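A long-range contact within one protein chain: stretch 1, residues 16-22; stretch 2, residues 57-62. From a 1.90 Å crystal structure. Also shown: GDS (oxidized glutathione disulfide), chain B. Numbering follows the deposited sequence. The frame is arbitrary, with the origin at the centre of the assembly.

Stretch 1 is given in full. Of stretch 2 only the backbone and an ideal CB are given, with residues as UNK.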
ATOM      1  N   PRO A  16       1.548  10.004  11.239  1.00 14.80           N
ATOM      2  CA  PRO A  16       2.627  10.366  10.297  1.00 12.50           C
ATOM      3  C   PRO A  16       2.171  10.716   8.900  1.00 12.48           C
ATOM      4  O   PRO A  16       2.797  11.553   8.255  1.00 11.51           O
ATOM      5  CB  PRO A  16       3.494   9.079  10.265  1.00 15.73           C
ATOM      6  CG  PRO A  16       3.292   8.508  11.645  1.00 19.45           C
ATOM      7  CD  PRO A  16       1.804   8.709  11.886  1.00 16.06           C
ATOM      8  N   ASN A  17       1.104  10.083   8.398  1.00 11.00           N
ATOM      9  CA  ASN A  17       0.945  10.003   6.951  1.00  8.23           C
ATOM     10  C   ASN A  17       0.738  11.307   6.174  1.00 12.63           C
ATOM     11  O   ASN A  17       1.226  11.446   5.052  1.00 10.85           O
ATOM     12  CB  ASN A  17      -0.152   8.989   6.609  1.00 10.26           C
ATOM     13  CG  ASN A  17       0.308   7.579   6.858  1.00 12.14           C
ATOM     14  OD1 ASN A  17       1.343   7.174   6.337  1.00 11.77           O
ATOM     15  ND2 ASN A  17      -0.386   6.866   7.717  1.00  8.78           N
ATOM     16  N   GLY A  18       0.005  12.258   6.736  1.00  9.45           N
ATOM     17  CA  GLY A  18      -0.182  13.496   5.992  1.00  9.73           C
ATOM     18  C   GLY A  18       1.112  14.278   5.796  1.00 15.12           C
ATOM     19  O   GLY A  18       1.195  15.143   4.917  1.00 11.36           O
ATOM     20  N   TRP A  19       2.116  13.998   6.624  1.00 13.14           N
ATOM     21  CA  TRP A  19       3.372  14.782   6.582  1.00 10.68           C
ATOM     22  C   TRP A  19       4.200  14.493   5.333  1.00 10.43           C
ATOM     23  O   TRP A  19       5.004  15.325   4.928  1.00 10.67           O
ATOM     24  CB  TRP A  19       4.184  14.598   7.892  1.00  9.60           C
ATOM     25  CG  TRP A  19       3.381  15.211   9.015  1.00 13.44           C
ATOM     26  CD1 TRP A  19       2.564  14.550   9.915  1.00 10.97           C
ATOM     27  CD2 TRP A  19       3.202  16.622   9.270  1.00 12.56           C
ATOM     28  NE1 TRP A  19       1.932  15.472  10.731  1.00 15.15           N
ATOM     29  CE2 TRP A  19       2.308  16.742  10.361  1.00 16.64           C
ATOM     30  CE3 TRP A  19       3.745  17.789   8.710  1.00 12.07           C
ATOM     31  CZ2 TRP A  19       1.914  17.991  10.878  1.00 14.77           C
ATOM     32  CZ3 TRP A  19       3.352  19.037   9.241  1.00 15.76           C
ATOM     33  CH2 TRP A  19       2.439  19.118  10.300  1.00 14.54           C
ATOM     34  N   LYS A  20       3.987  13.329   4.703  1.00 12.99           N
ATOM     35  CA  LYS A  20       4.597  13.076   3.396  1.00 10.51           C
ATOM     36  C   LYS A  20       4.178  14.152   2.415  1.00 10.52           C
ATOM     37  O   LYS A  20       4.995  14.650   1.625  1.00 10.03           O
ATOM     38  CB  LYS A  20       4.108  11.752   2.783  1.00  9.82           C
ATOM     39  CG  LYS A  20       4.381  10.487   3.622  1.00  6.91           C
ATOM     40  CD  LYS A  20       3.666   9.324   2.896  1.00  5.68           C
ATOM     41  CE  LYS A  20       3.493   8.087   3.798  1.00 12.46           C
ATOM     42  NZ  LYS A  20       2.638   7.073   3.061  1.00  8.85           N
ATOM     43  N   VAL A  21       2.879  14.464   2.426  1.00 10.14           N
ATOM     44  CA  VAL A  21       2.327  15.425   1.489  1.00  9.24           C
ATOM     45  C   VAL A  21       2.793  16.835   1.859  1.00 10.28           C
ATOM     46  O   VAL A  21       3.158  17.603   0.992  1.00 10.01           O
ATOM     47  CB  VAL A  21       0.795  15.382   1.492  1.00  7.47           C
ATOM     48  CG1 VAL A  21       0.235  16.396   0.515  1.00  8.97           C
ATOM     49  CG2 VAL A  21       0.330  13.951   1.086  1.00  7.69           C
ATOM     50  N   ASP A  22       2.725  17.176   3.145  1.00  7.63           N
ATOM     51  CA  ASP A  22       3.282  18.454   3.608  1.00 13.87           C
ATOM     52  C   ASP A  22       4.730  18.650   3.100  1.00 16.92           C
ATOM     53  O   ASP A  22       5.076  19.719   2.578  1.00 12.31           O
ATOM     54  CB  ASP A  22       3.206  18.498   5.143  1.00 13.65           C
ATOM     55  CG  ASP A  22       3.725  19.812   5.732  1.00 17.78           C
ATOM     56  OD1 ASP A  22       4.962  19.960   5.917  1.00 14.58           O
ATOM     57  OD2 ASP A  22       2.881  20.677   6.020  1.00 13.93           O
ATOM     58  N   UNK A  57      -9.979   8.283   6.655  1.00 14.27           N
ATOM     59  CA  UNK A  57      -8.626   8.406   7.218  1.00 15.09           C
ATOM     60  C   UNK A  57      -7.920   9.581   6.550  1.00 18.32           C
ATOM     61  O   UNK A  57      -8.230   9.938   5.417  1.00 14.72           O
ATOM     62  CB  UNK A  57      -7.826   7.115   7.028  1.00 15.09           C
ATOM     63  N   UNK A  58      -7.002  10.217   7.273  1.00 14.27           N
ATOM     64  CA  UNK A  58      -6.222  11.303   6.690  1.00  9.62           C
ATOM     65  C   UNK A  58      -4.895  10.734   6.149  1.00  9.12           C
ATOM     66  O   UNK A  58      -4.404   9.723   6.648  1.00 13.43           O
ATOM     67  CB  UNK A  58      -5.967  12.403   7.722  1.00  9.62           C
ATOM     68  N   UNK A  59      -4.282  11.398   5.156  1.00 10.64           N
ATOM     69  CA  UNK A  59      -4.681  12.683   4.567  1.00  9.51           C
ATOM     70  C   UNK A  59      -5.693  12.600   3.410  1.00 14.43           C
ATOM     71  O   UNK A  59      -5.969  11.533   2.833  1.00 12.95           O
ATOM     72  CB  UNK A  59      -3.427  13.402   4.065  1.00  9.51           C
ATOM     73  N   UNK A  60      -6.242  13.764   3.085  1.00 10.09           N
ATOM     74  CA  UNK A  60      -6.949  13.959   1.828  1.00 11.10           C
ATOM     75  C   UNK A  60      -6.533  15.350   1.376  1.00 13.29           C
ATOM     76  O   UNK A  60      -6.164  16.194   2.207  1.00 12.58           O
ATOM     77  CB  UNK A  60      -8.466  13.816   1.971  1.00 11.10           C
ATOM     78  N   UNK A  61      -6.599  15.581   0.070  1.00  9.24           N
ATOM     79  CA  UNK A  61      -6.128  16.843  -0.523  1.00 12.42           C
ATOM     80  C   UNK A  61      -7.212  17.387  -1.426  1.00 12.46           C
ATOM     81  O   UNK A  61      -7.769  16.641  -2.234  1.00 13.86           O
ATOM     82  CB  UNK A  61      -4.826  16.647  -1.302  1.00 12.42           C
ATOM     83  N   UNK A  62      -7.532  18.672  -1.289  1.00 10.39           N
ATOM     84  CA  UNK A  62      -8.403  19.333  -2.273  1.00 12.35           C
ATOM     85  C   UNK A  62      -7.587  20.312  -3.086  1.00 13.68           C
ATOM     86  O   UNK A  62      -6.891  21.151  -2.506  1.00 11.69           O
ATOM     87  CB  UNK A  62      -9.570  20.049  -1.591  1.00 12.35           C
TER
HETATM   88  N1  GDS B 301      -2.725   4.099   3.606  1.00  7.86           N
HETATM   89  CA1 GDS B 301      -3.232   5.389   4.209  1.00 11.40           C
HETATM   90  C1  GDS B 301      -2.409   6.630   3.679  1.00 10.14           C
HETATM   91  OE1 GDS B 301      -1.174   6.488   3.429  1.00 11.70           O
HETATM   92  OE2 GDS B 301      -3.062   7.690   3.462  1.00 11.88           O
HETATM   93  CB1 GDS B 301      -3.160   5.371   5.777  1.00  9.63           C
HETATM   94  CG1 GDS B 301      -3.688   6.695   6.375  1.00 13.74           C
HETATM   95  CD1 GDS B 301      -3.758   6.560   7.864  1.00 16.41           C
HETATM   96  O1  GDS B 301      -3.416   5.574   8.493  1.00 14.96           O
HETATM   97  N2  GDS B 301      -4.250   7.681   8.501  1.00 15.70           N
HETATM   98  CA2 GDS B 301      -4.418   7.724   9.967  1.00 14.28           C
HETATM   99  C2  GDS B 301      -5.867   7.961  10.316  1.00 14.39           C
HETATM  100  O2  GDS B 301      -6.524   8.792   9.682  1.00 14.79           O
HETATM  101  CB2 GDS B 301      -3.659   8.926  10.576  1.00 18.74           C
HETATM  102  SG2 GDS B 301      -1.879   8.621  10.519  1.00 20.16           S
HETATM  103  N3  GDS B 301      -6.356   7.294  11.383  1.00 17.08           N
HETATM  104  CA3 GDS B 301      -7.716   7.515  11.787  1.00 23.21           C
HETATM  105  C3  GDS B 301      -8.423   6.192  12.060  1.00 23.71           C
HETATM  106  OE3 GDS B 301      -9.525   6.227  12.649  1.00 29.19           O
HETATM  107  OE4 GDS B 301      -7.860   5.179  11.604  1.00 26.25           O
HETATM  108  N4  GDS B 301      -1.520   3.660   9.452  1.00 16.15           N
HETATM  109  CA4 GDS B 301      -0.988   2.538   8.667  1.00 11.59           C
HETATM  110  C4  GDS B 301      -0.336   3.111   7.374  1.00 12.91           C
HETATM  111  OE5 GDS B 301       0.189   4.253   7.422  1.00 12.57           O
HETATM  112  OE6 GDS B 301      -0.377   2.364   6.375  1.00 12.99           O
HETATM  113  C5  GDS B 301      -1.512   3.626  10.825  1.00 19.18           C
HETATM  114  O5  GDS B 301      -1.066   2.684  11.482  1.00 18.09           O
HETATM  115  CA5 GDS B 301      -2.065   4.835  11.569  1.00 17.46           C
HETATM  116  N5  GDS B 301      -2.612   4.428  12.893  1.00 16.28           N
HETATM  117  CB5 GDS B 301      -0.918   5.836  11.742  1.00 18.22           C
HETATM  118  SG5 GDS B 301      -1.559   7.462  12.296  1.00 20.81           S
HETATM  119  CA6 GDS B 301      -6.377   2.892  13.633  1.00 24.53           C
HETATM  120  C6  GDS B 301      -5.932   1.477  14.183  1.00 26.85           C
HETATM  121  OE7 GDS B 301      -6.797   0.748  14.716  1.00 28.20           O
HETATM  122  OE8 GDS B 301      -4.730   1.170  14.036  1.00 26.92           O
HETATM  123  N6  GDS B 301      -7.824   2.917  13.420  1.00 24.14           N
HETATM  124  CB6 GDS B 301      -5.900   3.958  14.664  1.00 20.34           C
HETATM  125  CG6 GDS B 301      -4.387   4.219  14.598  1.00 18.60           C
HETATM  126  CD6 GDS B 301      -3.971   4.674  13.206  1.00 22.20           C
HETATM  127  O6  GDS B 301      -4.702   5.244  12.387  1.00 21.34           O

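Position 57 lies out of reach of stretch 1: nothing there comes within 5.5 Å of its ideal CB. Carboxylate and carbonyl oxygens of the glutathione disulfide lie on the side to which the CB points, so a long donor such as lysine, arginine or glutamine would suit. The residue is Arg 57. Its NE donates to GDS OE4 at 3.1 Å and its NH2 to GDS O6 at 3.0 Å, while GDS O1 lies over one guanidinium face.

At position 58 the backbone does the polar work. Its N donates to GDS O2 at 2.8 Å and its O accepts from GDS N2 at 2.8 Å, a pair of bonds that any residue with a free amide could make. The CB points sideways, and no atom of stretch 1 is within 5.5 Å of it, yet the end of a side chain of moderate length could come nearer to Gly 18. Isoleucine, leucine or methionine would serve. The residue is Ile 58; with chi1 near 71° (p), it brings CD1 to 4.0 Å from Gly 18 N, a packing contact without a hydrogen bond.

Position 59 comes closest to stretch 1, its CA lying 4.8 Å from Gly 18 CA. The ideal CB points toward the other stretch, 3.8 Å from Gly 18 CA and 4.8 Å from Val 21 CG2. The glycine offers no side chain here, so a compact apolar group fits: alanine, valine or proline. The peptide bond before the position is cis, visible in the backbone, and this strongly favors proline; a phi of -87° is compatible with it. The residue is Pro 59. Its ring packs against Asn 17, Gly 18 and Val 21, with CB 3.8 Å from Gly 18 CA, CD 3.9 Å from Asn 17 CB and CG 4.4 Å from Val 21 CG2.

At position 60 the CB points away from stretch 1, and the extended backbone angles, -140/155, suit many residues. The residue is Ala 60.

Position 61 turns back toward stretch 1, but its ideal CB is still 5.4 Å from Val 21 CG1. The gap before this methyl calls for a branched apolar chain such as leucine or isoleucine, or for methionine. Leu 61, with chi1 at 180° (t), places CD1 4.4 Å from Val 21 CG1, extending the apolar contact begun by Pro 59.

Position 62 is again out of reach. Its extended angles, -110/127, favor a beta-branched residue such as valine or isoleucine, and it is Ile 62.

Stretch 2, residues 57-62: RIPALI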
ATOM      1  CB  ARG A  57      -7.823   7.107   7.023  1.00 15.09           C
ATOM      2  CG  ARG A  57      -8.440   5.902   7.739  1.00 18.22           C
ATOM      3  CD  ARG A  57      -7.508   4.662   7.607  1.00 31.81           C
ATOM      4  NE  ARG A  57      -6.671   4.437   8.794  1.00 24.96           N
ATOM      5  CZ  ARG A  57      -5.700   3.521   8.881  1.00 25.81           C
ATOM      6  NH1 ARG A  57      -5.394   2.774   7.832  1.00 19.35           N
ATOM      7  NH2 ARG A  57      -5.008   3.381  10.006  1.00 24.01           N
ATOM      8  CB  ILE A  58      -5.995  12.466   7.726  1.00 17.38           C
ATOM      9  CG1 ILE A  58      -5.035  12.037   8.813  1.00 22.93           C
ATOM     10  CG2 ILE A  58      -7.331  12.973   8.295  1.00 23.26           C
ATOM     11  CD1 ILE A  58      -3.621  12.445   8.521  1.00 27.71           C
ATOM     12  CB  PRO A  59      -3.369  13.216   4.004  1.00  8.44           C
ATOM     13  CG  PRO A  59      -2.675  11.947   3.539  1.00  9.22           C
ATOM     14  CD  PRO A  59      -2.957  10.969   4.675  1.00  9.76           C
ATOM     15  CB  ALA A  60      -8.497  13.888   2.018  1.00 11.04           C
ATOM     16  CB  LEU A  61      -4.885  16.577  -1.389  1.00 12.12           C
ATOM     17  CG  LEU A  61      -4.288  17.819  -2.082  1.00 15.21           C
ATOM     18  CD1 LEU A  61      -3.270  18.438  -1.169  1.00 15.55           C
ATOM     19  CD2 LEU A  61      -3.634  17.452  -3.435  1.00 18.18           C
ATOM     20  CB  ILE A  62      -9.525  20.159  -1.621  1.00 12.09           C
ATOM     21  CG1 ILE A  62     -10.326  19.305  -0.626  1.00 14.19           C
ATOM     22  CG2 ILE A  62     -10.469  20.756  -2.713  1.00 11.68           C
ATOM     23  CD1 ILE A  62     -11.238  20.144   0.219  1.00 15.26           C
TER
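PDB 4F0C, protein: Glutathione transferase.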